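Local coordinates for protein tubulin binding cofactor C (Leishmania major, PDB 5AJ8) that probably assists the folding and assembly of tubulin heterodimers as a chaperone cofactor, and is represented here by its C-terminal domain, at residues 45-50 against 62-67; 78-83 against 130-135; 20-25 against 166-171. The protein carries 1 engineered substitution. All coordinates share one frame; numbering follows the deposited sequence.

How the contacts relate
Read from the N terminus, contact 3 opens first, at 20-25 on an outermost strand of one parallel sheet. Contact 1 then joins 45-50 to 62-67, closing a short loop between neighbouring strands of the second sheet. Contact 2 follows in series: it leaves the end of strand 73-79 and closes at 130-135, at helix 129-132. The two meet where H63 O and S81 OG probably form a hydrogen bond (2.8 Å). Only at 166-171 does contact 3 close, so both other contacts nest inside its loop. Contacts 2 and 3 reach the same sheet from opposite sides of the chain's centre, their own centres about 22 Å apart.

Contact 1. Residues 45-50 against 62-67; sequences AGSAFL and CHQLRL
F49 and R66 sit side by side on adjacent parallel strands, their side chains pointing the same way, and the R66 chain packs beside the phenyl ring atom by atom. Its CB approaches F49 CD1 at 3.7 Å. With R66 CG anti to the backbone N (chi1 -179°), that methylene comes still nearer, 3.6 Å from F49 CE1. R66 CD remains loosely beside the same ring atom, and beyond it the guanidinium plane is turned 40° from the ring. The tip is engaged elsewhere: NH2 makes a salt bridge with E86. The charged end is thus held by its acidic partner while the aliphatic arm packs against the aromatic ring.

Underneath, the backbones are knitted in parallel fashion. A48 uses both its polar atoms, its N donating to Q64 O and its O accepting from R66 N, each over 2.9 Å; L50 N then binds R66 O. Just before A48, H63 N donates to G46 O, also at 2.9 Å. The H63 ring lies with one face over the peptide joining A45 to G46, whose A45 C stands 3.6 Å above the ring plane, over its centre. The imidazole is fixed further by a hydrogen bond from its NE2 to G124 O.

On the face carrying A48, L50, L65 and L67 the side chains meet through apolar groups. L50 CD1 meets L65 CD1 at 3.7 Å, whereas L50 CB rests beside L67 CD2, 3.9 Å away. L65 and L67 also touch M75 of strand 73-79, which places this face between the two sheets. Parallel strands in register from successive coils, with an aliphatic inner face and a mixed outer one, are characteristic of the parallel beta-helix, the fold of the TBCC family domain.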
ATOM      1  N   ALA A  45     -11.018   1.557  -2.777  1.00 11.37           N
ATOM      2  CA  ALA A  45     -12.088   2.182  -2.031  1.00 12.57           C
ATOM      3  C   ALA A  45     -12.654   1.149  -1.084  1.00 12.93           C
ATOM      4  O   ALA A  45     -13.809   0.772  -1.175  1.00 12.45           O
ATOM      5  CB  ALA A  45     -13.172   2.717  -2.969  1.00 13.79           C
ATOM      6  N   GLY A  46     -11.800   0.686  -0.183  1.00 13.85           N
ATOM      7  CA  GLY A  46     -12.126  -0.397   0.766  1.00 14.46           C
ATOM      8  C   GLY A  46     -10.842  -0.888   1.420  1.00 14.68           C
ATOM      9  O   GLY A  46      -9.862  -0.154   1.490  1.00 13.63           O
ATOM     10  N   SER A  47     -10.842  -2.112   1.928  1.00 16.35           N
ATOM     11  CA  SER A  47      -9.694  -2.594   2.647  1.00 17.48           C
ATOM     12  C   SER A  47      -8.686  -3.323   1.748  1.00 15.65           C
ATOM     13  O   SER A  47      -9.032  -3.869   0.710  1.00 16.84           O
ATOM     14  CB  SER A  47     -10.103  -3.450   3.849  1.00 21.11           C
ATOM     15  OG  SER A  47     -10.970  -4.479   3.472  1.00 29.39           O
ATOM     16  N   ALA A  48      -7.431  -3.279   2.180  1.00 13.34           N
ATOM     17  CA  ALA A  48      -6.326  -4.011   1.581  1.00 12.49           C
ATOM     18  C   ALA A  48      -5.725  -4.892   2.677  1.00 12.77           C
ATOM     19  O   ALA A  48      -5.424  -4.416   3.765  1.00 12.01           O
ATOM     20  CB  ALA A  48      -5.289  -3.049   1.045  1.00 11.11           C
ATOM     21  N   PHE A  49      -5.604  -6.177   2.391  1.00 13.99           N
ATOM     22  CA  PHE A  49      -5.049  -7.159   3.315  1.00 15.49           C
ATOM     23  C   PHE A  49      -3.874  -7.858   2.642  1.00 14.95           C
ATOM     24  O   PHE A  49      -4.040  -8.440   1.580  1.00 16.19           O
ATOM     25  CB  PHE A  49      -6.122  -8.153   3.703  1.00 18.46           C
ATOM     26  CG  PHE A  49      -5.694  -9.126   4.763  1.00 24.85           C
ATOM     27  CD1 PHE A  49      -5.807  -8.817   6.104  1.00 31.01           C
ATOM     28  CD2 PHE A  49      -5.207 -10.367   4.413  1.00 31.91           C
ATOM     29  CE1 PHE A  49      -5.427  -9.730   7.079  1.00 37.18           C
ATOM     30  CE2 PHE A  49      -4.829 -11.281   5.378  1.00 38.04           C
ATOM     31  CZ  PHE A  49      -4.930 -10.962   6.710  1.00 33.43           C
ATOM     32  N   LEU A  50      -2.678  -7.733   3.220  1.00 14.07           N
ATOM     33  CA  LEU A  50      -1.499  -8.459   2.744  1.00 13.93           C
ATOM     34  C   LEU A  50      -1.124  -9.553   3.766  1.00 14.55           C
ATOM     35  O   LEU A  50      -1.091  -9.292   4.969  1.00 12.98           O
ATOM     36  CB  LEU A  50      -0.320  -7.520   2.538  1.00 13.14           C
ATOM     37  CG  LEU A  50      -0.423  -6.464   1.423  1.00 13.78           C
ATOM     38  CD1 LEU A  50      -1.206  -5.233   1.867  1.00 13.27           C
ATOM     39  CD2 LEU A  50       0.967  -6.050   0.972  1.00 13.91           C
ATOM     40  N   CYS A  62      -5.864   3.184   0.489  1.00  9.43           N
ATOM     41  CA  CYS A  62      -6.996   2.376   0.914  1.00  9.59           C
ATOM     42  C   CYS A  62      -7.708   2.961   2.125  1.00  9.79           C
ATOM     43  O   CYS A  62      -7.220   3.906   2.740  1.00 10.05           O
ATOM     44  CB  CYS A  62      -6.541   0.945   1.201  1.00 10.21           C
ATOM     45  SG  CYS A  62      -5.207   0.824   2.417  1.00 12.01           S
ATOM     46  N   HIS A  63      -8.892   2.442   2.429  1.00  9.67           N
ATOM     47  CA  HIS A  63      -9.650   2.837   3.627  1.00 10.13           C
ATOM     48  C   HIS A  63      -9.134   2.180   4.911  1.00 10.12           C
ATOM     49  O   HIS A  63      -9.023   2.837   5.987  1.00 10.41           O
ATOM     50  CB  HIS A  63     -11.109   2.452   3.456  1.00 10.25           C
ATOM     51  CG  HIS A  63     -11.805   3.209   2.402  1.00 10.67           C
ATOM     52  ND1 HIS A  63     -13.173   3.149   2.227  1.00 11.97           N
ATOM     53  CD2 HIS A  63     -11.336   4.039   1.444  1.00 10.77           C
ATOM     54  CE1 HIS A  63     -13.511   3.899   1.194  1.00 11.80           C
ATOM     55  NE2 HIS A  63     -12.414   4.450   0.705  1.00 11.16           N
ATOM     56  N   GLN A  64      -8.832   0.878   4.804  1.00 10.66           N
ATOM     57  CA  GLN A  64      -8.186   0.113   5.870  1.00 10.45           C
ATOM     58  C   GLN A  64      -7.040  -0.711   5.304  1.00 10.31           C
ATOM     59  O   GLN A  64      -7.130  -1.181   4.176  1.00 10.41           O
ATOM     60  CB  GLN A  64      -9.180  -0.801   6.560  1.00 11.05           C
ATOM     61  CG  GLN A  64     -10.356  -0.086   7.200  1.00 12.24           C
ATOM     62  CD  GLN A  64     -11.556   0.022   6.289  1.00 12.85           C
ATOM     63  OE1 GLN A  64     -11.643  -0.650   5.279  1.00 13.51           O
ATOM     64  NE2 GLN A  64     -12.463   0.912   6.623  1.00 14.72           N
ATOM     65  N   LEU A  65      -5.969  -0.860   6.081  1.00  9.88           N
ATOM     66  CA  LEU A  65      -4.805  -1.628   5.688  1.00 10.69           C
ATOM     67  C   LEU A  65      -4.456  -2.607   6.800  1.00 11.76           C
ATOM     68  O   LEU A  65      -4.294  -2.210   7.945  1.00 11.31           O
ATOM     69  CB  LEU A  65      -3.602  -0.734   5.395  1.00 10.44           C
ATOM     70  CG  LEU A  65      -2.289  -1.419   4.982  1.00 11.22           C
ATOM     71  CD1 LEU A  65      -2.464  -2.310   3.773  1.00 11.64           C
ATOM     72  CD2 LEU A  65      -1.188  -0.403   4.700  1.00 12.23           C
ATOM     73  N   ARG A  66      -4.393  -3.889   6.469  1.00 12.12           N
ATOM     74  CA  ARG A  66      -3.961  -4.889   7.441  1.00 13.78           C
ATOM     75  C   ARG A  66      -2.901  -5.820   6.860  1.00 13.17           C
ATOM     76  O   ARG A  66      -3.031  -6.323   5.750  1.00 12.51           O
ATOM     77  CB  ARG A  66      -5.149  -5.685   7.975  1.00 15.01           C
ATOM     78  CG  ARG A  66      -4.739  -6.726   9.016  1.00 17.66           C
ATOM     79  CD  ARG A  66      -5.818  -6.962  10.059  1.00 20.50           C
ATOM     80  NE  ARG A  66      -5.417  -7.915  11.107  1.00 21.78           N
ATOM     81  CZ  ARG A  66      -6.101  -8.109  12.236  1.00 25.49           C
ATOM     82  NH1 ARG A  66      -7.204  -7.402  12.502  1.00 26.97           N
ATOM     83  NH2 ARG A  66      -5.704  -9.015  13.104  1.00 26.96           N
ATOM     84  N   LEU A  67      -1.861  -6.057   7.631  1.00 13.53           N
ATOM     85  CA  LEU A  67      -0.783  -6.958   7.218  1.00 14.87           C
ATOM     86  C   LEU A  67      -0.565  -8.070   8.255  1.00 15.28           C
ATOM     87  O   LEU A  67      -0.537  -7.816   9.457  1.00 17.48           O
ATOM     88  CB  LEU A  67       0.510  -6.192   6.985  1.00 14.84           C
ATOM     89  CG  LEU A  67       0.476  -5.185   5.829  1.00 16.32           C
ATOM     90  CD1 LEU A  67       0.369  -3.780   6.374  1.00 16.59           C
ATOM     91  CD2 LEU A  67       1.726  -5.300   4.987  1.00 18.30           C
TER

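Contact 2. Residues 78-83 against 130-135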
ATOM      1  N   TRP A  78      -1.265   5.591   1.867  1.00 11.22           N
ATOM      2  CA  TRP A  78      -2.253   6.632   2.184  1.00 12.14           C
ATOM      3  C   TRP A  78      -3.499   5.890   2.653  1.00 11.31           C
ATOM      4  O   TRP A  78      -4.208   5.276   1.858  1.00 11.10           O
ATOM      5  CB  TRP A  78      -2.556   7.519   0.972  1.00 12.52           C
ATOM      6  CG  TRP A  78      -3.298   8.841   1.291  1.00 13.44           C
ATOM      7  CD1 TRP A  78      -4.345   9.030   2.156  1.00 14.02           C
ATOM      8  CD2 TRP A  78      -3.029  10.124   0.711  1.00 12.94           C
ATOM      9  NE1 TRP A  78      -4.721  10.355   2.160  1.00 14.59           N
ATOM     10  CE2 TRP A  78      -3.933  11.043   1.275  1.00 14.13           C
ATOM     11  CE3 TRP A  78      -2.080  10.584  -0.204  1.00 12.96           C
ATOM     12  CZ2 TRP A  78      -3.927  12.405   0.936  1.00 14.62           C
ATOM     13  CZ3 TRP A  78      -2.065  11.924  -0.539  1.00 13.64           C
ATOM     14  CH2 TRP A  78      -2.974  12.825   0.035  1.00 14.27           C
ATOM     15  N   CYS A  79      -3.748   5.946   3.947  1.00 11.31           N
ATOM     16  CA  CYS A  79      -4.819   5.179   4.551  1.00 11.34           C
ATOM     17  C   CYS A  79      -5.767   6.059   5.332  1.00 10.43           C
ATOM     18  O   CYS A  79      -5.321   6.907   6.070  1.00  9.95           O
ATOM     19  CB  CYS A  79      -4.231   4.147   5.513  1.00 12.12           C
ATOM     20  SG  CYS A  79      -5.425   2.853   5.938  1.00 15.99           S
ATOM     21  N   ALA A  80      -7.067   5.799   5.210  1.00 10.23           N
ATOM     22  CA  ALA A  80      -8.084   6.533   5.958  1.00 11.19           C
ATOM     23  C   ALA A  80      -8.037   6.189   7.430  1.00 11.84           C
ATOM     24  O   ALA A  80      -8.570   6.915   8.224  1.00 11.83           O
ATOM     25  CB  ALA A  80      -9.473   6.249   5.422  1.00 11.58           C
ATOM     26  N   SER A  81      -7.427   5.053   7.785  1.00 11.56           N
ATOM     27  CA  SER A  81      -7.301   4.674   9.191  1.00 12.38           C
ATOM     28  C   SER A  81      -5.867   4.216   9.518  1.00 12.39           C
ATOM     29  O   SER A  81      -5.032   4.093   8.632  1.00 12.94           O
ATOM     30  CB  SER A  81      -8.356   3.613   9.565  1.00 12.36           C
ATOM     31  OG  SER A  81      -8.337   2.480   8.689  1.00 12.59           O
ATOM     32  N   THR A  82      -5.581   3.979  10.786  1.00 12.02           N
ATOM     33  CA  THR A  82      -4.274   3.459  11.175  1.00 12.25           C
ATOM     34  C   THR A  82      -4.025   2.007  10.658  1.00 10.94           C
ATOM     35  O   THR A  82      -4.797   1.120  10.921  1.00 10.87           O
ATOM     36  CB  THR A  82      -4.132   3.553  12.706  1.00 13.35           C
ATOM     37  OG1 THR A  82      -4.142   4.935  13.070  1.00 13.30           O
ATOM     38  CG2 THR A  82      -2.839   2.924  13.172  1.00 13.41           C
ATOM     39  N   PRO A  83      -2.965   1.788   9.877  1.00 10.66           N
ATOM     40  CA  PRO A  83      -2.620   0.418   9.475  1.00 10.40           C
ATOM     41  C   PRO A  83      -2.415  -0.500  10.668  1.00 11.06           C
ATOM     42  O   PRO A  83      -1.901  -0.054  11.709  1.00 10.67           O
ATOM     43  CB  PRO A  83      -1.311   0.607   8.695  1.00 10.37           C
ATOM     44  CG  PRO A  83      -1.394   2.007   8.161  1.00 10.64           C
ATOM     45  CD  PRO A  83      -2.095   2.786   9.233  1.00 10.76           C
ATOM     46  N   ALA A 130      -6.604  15.758   3.742  1.00 21.32           N
ATOM     47  CA  ALA A 130      -5.696  16.498   4.656  1.00 24.99           C
ATOM     48  C   ALA A 130      -5.406  15.744   5.961  1.00 25.72           C
ATOM     49  O   ALA A 130      -4.251  15.621   6.377  1.00 26.93           O
ATOM     50  CB  ALA A 130      -6.272  17.865   4.991  1.00 26.43           C
ATOM     51  N   ARG A 131      -6.466  15.240   6.578  1.00 26.01           N
ATOM     52  CA  ARG A 131      -6.409  14.526   7.855  1.00 28.14           C
ATOM     53  C   ARG A 131      -5.801  13.131   7.761  1.00 24.09           C
ATOM     54  O   ARG A 131      -5.257  12.642   8.740  1.00 25.02           O
ATOM     55  CB  ARG A 131      -7.841  14.391   8.386  1.00 32.82           C
ATOM     56  CG  ARG A 131      -8.003  14.013   9.856  1.00 40.34           C
ATOM     57  CD  ARG A 131      -9.309  13.285  10.104  1.00 48.08           C
ATOM     58  NE  ARG A 131      -9.391  11.949   9.474  1.00 56.39           N
ATOM     59  CZ  ARG A 131     -10.468  11.440   8.851  1.00 60.41           C
ATOM     60  NH1 ARG A 131     -11.601  12.139   8.749  1.00 67.60           N
ATOM     61  NH2 ARG A 131     -10.420  10.211   8.325  1.00 56.46           N
ATOM     62  N   THR A 132      -5.965  12.465   6.617  1.00 18.58           N
ATOM     63  CA  THR A 132      -5.504  11.089   6.430  1.00 16.62           C
ATOM     64  C   THR A 132      -4.099  10.891   5.849  1.00 14.54           C
ATOM     65  O   THR A 132      -3.521   9.817   6.034  1.00 12.86           O
ATOM     66  CB  THR A 132      -6.522  10.289   5.592  1.00 15.58           C
ATOM     67  OG1 THR A 132      -6.754  10.951   4.336  1.00 14.51           O
ATOM     68  CG2 THR A 132      -7.851  10.137   6.384  1.00 16.03           C
ATOM     69  N   GLU A 133      -3.557  11.881   5.142  1.00 14.06           N
ATOM     70  CA  GLU A 133      -2.286  11.652   4.422  1.00 14.33           C
ATOM     71  C   GLU A 133      -1.188  11.104   5.332  1.00 13.91           C
ATOM     72  O   GLU A 133      -0.409  10.246   4.919  1.00 12.36           O
ATOM     73  CB  GLU A 133      -1.777  12.899   3.672  1.00 15.10           C
ATOM     74  CG  GLU A 133      -0.534  12.585   2.818  1.00 16.12           C
ATOM     75  CD  GLU A 133      -0.129  13.692   1.852  1.00 17.23           C
ATOM     76  OE1 GLU A 133      -0.610  14.824   2.022  1.00 19.25           O
ATOM     77  OE2 GLU A 133       0.675  13.424   0.923  1.00 17.37           O
ATOM     78  N   GLN A 134      -1.154  11.620   6.562  1.00 15.18           N
ATOM     79  CA  GLN A 134      -0.107  11.308   7.536  1.00 16.70           C
ATOM     80  C   GLN A 134      -0.417  10.120   8.459  1.00 15.86           C
ATOM     81  O   GLN A 134       0.312   9.888   9.405  1.00 16.31           O
ATOM     82  CB  GLN A 134       0.279  12.582   8.332  1.00 18.94           C
ATOM     83  CG  GLN A 134       0.860  13.707   7.426  1.00 19.76           C
ATOM     84  CD  GLN A 134       2.107  13.270   6.616  1.00 21.02           C
ATOM     85  OE1 GLN A 134       2.147  13.335   5.370  1.00 19.43           O
ATOM     86  NE2 GLN A 134       3.124  12.801   7.332  1.00 21.45           N
ATOM     87  N   ASN A 135      -1.457   9.342   8.165  1.00 15.08           N
ATOM     88  CA  ASN A 135      -1.733   8.128   8.940  1.00 15.34           C
ATOM     89  C   ASN A 135      -0.641   7.064   8.839  1.00 15.28           C
ATOM     90  O   ASN A 135      -0.530   6.215   9.713  1.00 15.75           O
ATOM     91  CB  ASN A 135      -3.084   7.517   8.558  1.00 15.05           C
ATOM     92  CG  ASN A 135      -4.265   8.316   9.105  1.00 17.02           C
ATOM     93  OD1 ASN A 135      -4.109   9.123  10.025  1.00 18.57           O
ATOM     94  ND2 ASN A 135      -5.441   8.091   8.550  1.00 16.91           N
TER
HETATM   95  O   HOH W   1      -1.837   7.573   5.245  1.00  9.53           O
HETATM   96  O   HOH W   2      -2.403   6.480  11.784  1.00 20.14           O
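W78 meets T132 and E133 with different parts of its indole. NE1, at the ring edge, donates to T132 OG1 over 3.0 Å, the oxygen lying only 8° out of the ring plane; the same hydroxyl is hydrogen-bonded to D128 O. Over one face runs the extended side chain of E133, with CG 3.6 Å from the centroid of the six-membered ring. Its carboxylate, turned just 11° from the indole plane, passes the rim at CZ3 and CH2, and OE2 forms a salt bridge with R97. At C79 the backbone takes over: C79 O accepts N135 ND2 at 2.8 Å, and C79 N is joined through a water to T132 O. A80 packs its CA against T132 CG2, 3.6 Å away. T82 reaches N135 O by way of a second water bound to OG1, and P83 CD rests 3.8 Å from N135 O. The chemistry implies that T132, E133 and N135 are tied to the end of strand 73-79 both by directional polar bonds and by packing of E133 on the indole. T132 satisfies the buried indole N-H, while R97 probably offsets the charge that E133 brings to the indole rim.

Contact 3. Residues 20-25 against 166-171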
ATOM      1  N   ASP A  20       7.066  -7.345 -10.787  1.00 26.82           N
ATOM      2  CA  ASP A  20       6.295  -6.206 -10.341  1.00 24.72           C
ATOM      3  C   ASP A  20       4.801  -6.384 -10.626  1.00 21.57           C
ATOM      4  O   ASP A  20       4.429  -6.868 -11.690  1.00 26.02           O
ATOM      5  CB  ASP A  20       6.853  -4.915 -10.935  1.00 25.28           C
ATOM      6  CG  ASP A  20       8.240  -4.555 -10.352  1.00 29.17           C
ATOM      7  OD1 ASP A  20       8.786  -5.345  -9.515  1.00 28.46           O
ATOM      8  OD2 ASP A  20       8.779  -3.484 -10.726  1.00 27.29           O
ATOM      9  N   LEU A  21       3.955  -6.061  -9.646  1.00 18.99           N
ATOM     10  CA  LEU A  21       2.487  -6.239  -9.770  1.00 18.61           C
ATOM     11  C   LEU A  21       1.758  -4.894  -9.891  1.00 16.55           C
ATOM     12  O   LEU A  21       2.156  -3.909  -9.256  1.00 15.70           O
ATOM     13  CB  LEU A  21       1.929  -7.006  -8.578  1.00 19.03           C
ATOM     14  CG  LEU A  21       2.546  -8.373  -8.289  1.00 21.80           C
ATOM     15  CD1 LEU A  21       1.791  -8.987  -7.120  1.00 23.71           C
ATOM     16  CD2 LEU A  21       2.488  -9.279  -9.512  1.00 24.53           C
ATOM     17  N   PHE A  22       0.706  -4.870 -10.705  1.00 15.29           N
ATOM     18  CA  PHE A  22      -0.093  -3.675 -10.943  1.00 15.16           C
ATOM     19  C   PHE A  22      -1.547  -3.975 -10.560  1.00 14.96           C
ATOM     20  O   PHE A  22      -2.242  -4.695 -11.250  1.00 16.25           O
ATOM     21  CB  PHE A  22       0.052  -3.220 -12.393  1.00 15.81           C
ATOM     22  CG  PHE A  22       1.477  -2.863 -12.762  1.00 16.01           C
ATOM     23  CD1 PHE A  22       2.050  -1.703 -12.284  1.00 15.24           C
ATOM     24  CD2 PHE A  22       2.250  -3.704 -13.543  1.00 17.60           C
ATOM     25  CE1 PHE A  22       3.353  -1.370 -12.595  1.00 15.76           C
ATOM     26  CE2 PHE A  22       3.584  -3.387 -13.855  1.00 17.55           C
ATOM     27  CZ  PHE A  22       4.130  -2.213 -13.383  1.00 16.53           C
ATOM     28  N   ILE A  23      -1.971  -3.458  -9.416  1.00 14.07           N
ATOM     29  CA  ILE A  23      -3.278  -3.770  -8.837  1.00 15.01           C
ATOM     30  C   ILE A  23      -4.223  -2.624  -9.170  1.00 14.61           C
ATOM     31  O   ILE A  23      -4.015  -1.498  -8.717  1.00 13.89           O
ATOM     32  CB  ILE A  23      -3.137  -3.981  -7.321  1.00 15.35           C
ATOM     33  CG1 ILE A  23      -2.193  -5.214  -7.149  1.00 16.38           C
ATOM     34  CG2 ILE A  23      -4.501  -4.138  -6.628  1.00 14.88           C
ATOM     35  CD1 ILE A  23      -2.136  -5.844  -5.781  1.00 17.54           C
ATOM     36  N   SER A  24      -5.239  -2.887  -9.972  1.00 15.64           N
ATOM     37  CA  SER A  24      -6.151  -1.794 -10.378  1.00 18.19           C
ATOM     38  C   SER A  24      -7.104  -1.415  -9.230  1.00 16.83           C
ATOM     39  O   SER A  24      -7.132  -2.068  -8.184  1.00 14.92           O
ATOM     40  CB  SER A  24      -6.917  -2.137 -11.673  1.00 20.61           C
ATOM     41  OG  SER A  24      -7.473  -0.970 -12.263  1.00 24.06           O
ATOM     42  N   HIS A  25      -7.827  -0.318  -9.419  1.00 18.52           N
ATOM     43  CA  HIS A  25      -8.790   0.185  -8.412  1.00 19.73           C
ATOM     44  C   HIS A  25      -9.941  -0.795  -8.246  1.00 18.23           C
ATOM     45  O   HIS A  25     -10.364  -1.416  -9.207  1.00 18.15           O
ATOM     46  CB  HIS A  25      -9.306   1.601  -8.734  1.00 22.96           C
ATOM     47  CG  HIS A  25      -9.639   1.827 -10.177  1.00 30.99           C
ATOM     48  ND1 HIS A  25     -10.829   1.428 -10.754  1.00 35.57           N
ATOM     49  CD2 HIS A  25      -8.908   2.394 -11.173  1.00 36.12           C
ATOM     50  CE1 HIS A  25     -10.821   1.756 -12.036  1.00 38.92           C
ATOM     51  NE2 HIS A  25      -9.665   2.333 -12.316  1.00 37.02           N
ATOM     52  N   THR A 166       7.679   4.536 -12.040  1.00 15.43           N
ATOM     53  CA  THR A 166       7.011   3.479 -12.799  1.00 16.00           C
ATOM     54  C   THR A 166       5.565   3.854 -13.164  1.00 15.91           C
ATOM     55  O   THR A 166       4.785   4.221 -12.296  1.00 15.08           O
ATOM     56  CB  THR A 166       7.017   2.132 -12.030  1.00 15.81           C
ATOM     57  OG1 THR A 166       8.376   1.691 -11.838  1.00 16.66           O
ATOM     58  CG2 THR A 166       6.291   1.070 -12.814  1.00 16.20           C
ATOM     59  N   VAL A 167       5.229   3.762 -14.453  1.00 16.42           N
ATOM     60  CA  VAL A 167       3.862   3.940 -14.919  1.00 17.48           C
ATOM     61  C   VAL A 167       3.042   2.658 -14.667  1.00 16.81           C
ATOM     62  O   VAL A 167       3.543   1.543 -14.848  1.00 16.36           O
ATOM     63  CB  VAL A 167       3.822   4.319 -16.417  1.00 20.55           C
ATOM     64  CG1 VAL A 167       2.378   4.497 -16.892  1.00 21.07           C
ATOM     65  CG2 VAL A 167       4.634   5.598 -16.655  1.00 22.12           C
ATOM     66  N   PHE A 168       1.800   2.825 -14.219  1.00 15.96           N
ATOM     67  CA  PHE A 168       0.913   1.697 -13.975  1.00 16.46           C
ATOM     68  C   PHE A 168       0.574   0.990 -15.276  1.00 19.52           C
ATOM     69  O   PHE A 168       0.148   1.624 -16.263  1.00 20.84           O
ATOM     70  CB  PHE A 168      -0.395   2.145 -13.306  1.00 15.46           C
ATOM     71  CG  PHE A 168      -1.353   1.003 -13.005  1.00 14.52           C
ATOM     72  CD1 PHE A 168      -2.275   0.587 -13.943  1.00 15.11           C
ATOM     73  CD2 PHE A 168      -1.326   0.360 -11.784  1.00 13.68           C
ATOM     74  CE1 PHE A 168      -3.138  -0.460 -13.677  1.00 15.33           C
ATOM     75  CE2 PHE A 168      -2.189  -0.684 -11.501  1.00 13.71           C
ATOM     76  CZ  PHE A 168      -3.097  -1.108 -12.454  1.00 14.50           C
ATOM     77  N   GLY A 169       0.748  -0.327 -15.279  1.00 21.18           N
ATOM     78  CA  GLY A 169       0.074  -1.170 -16.251  1.00 23.38           C
ATOM     79  C   GLY A 169       1.013  -2.065 -17.003  1.00 26.21           C
ATOM     80  O   GLY A 169       2.223  -1.852 -16.972  1.00 28.34           O
ATOM     81  N   PRO A 170       0.465  -3.100 -17.662  1.00 27.90           N
ATOM     82  CA  PRO A 170      -0.959  -3.445 -17.646  1.00 27.85           C
ATOM     83  C   PRO A 170      -1.367  -4.097 -16.326  1.00 25.06           C
ATOM     84  O   PRO A 170      -0.531  -4.690 -15.628  1.00 23.93           O
ATOM     85  CB  PRO A 170      -1.105  -4.443 -18.811  1.00 30.70           C
ATOM     86  CG  PRO A 170       0.273  -4.707 -19.333  1.00 31.35           C
ATOM     87  CD  PRO A 170       1.265  -4.093 -18.391  1.00 29.59           C
ATOM     88  N   ALA A 171      -2.650  -3.997 -15.991  1.00 24.46           N
ATOM     89  CA  ALA A 171      -3.134  -4.488 -14.691  1.00 23.64           C
ATOM     90  C   ALA A 171      -2.840  -5.969 -14.547  1.00 24.60           C
ATOM     91  O   ALA A 171      -3.024  -6.726 -15.492  1.00 25.06           O
ATOM     92  CB  ALA A 171      -4.621  -4.235 -14.535  1.00 23.00           C
TER
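With CG of F22 anti to its carbonyl carbon (chi1 -61°) and CG of F168 anti to its backbone N (chi1 -179°), the two side chains meet as a T-shaped pair in which the edge of F22 is directed at the face of F168, with centroids 5.6 Å apart and planes at 77°. F22 CB lies over that same face, 3.9 Å from the F168 centroid. The F168 ring lies against the strand backbone, with CE2 3.4 Å from I23 O and S24 N at its edge. Strand 21-23 is an outermost strand of its sheet in the parallel beta-helix, and here the chain after strand 153-155 returns to pass across the side to which F22 points, the CA atoms coming nearest at F22 and A171; F22 also pairs by backbone hydrogen bonding with T172. This returning segment meets the F22 ring on one face and at one edge. G169 N stands 3.5 Å above the face, displaced toward the rim, while T166 CG2 approaches CE1 of F22 at the edge, 3.8 Å away. A cis peptide precedes P170, whose O comes within 3.6 Å of F22 CB. One residue further on, A171 CA lies 3.6 Å from F22 O in a C-H...O contact. Within the segment, F168 N is hydrogen-bonded to S105 OG.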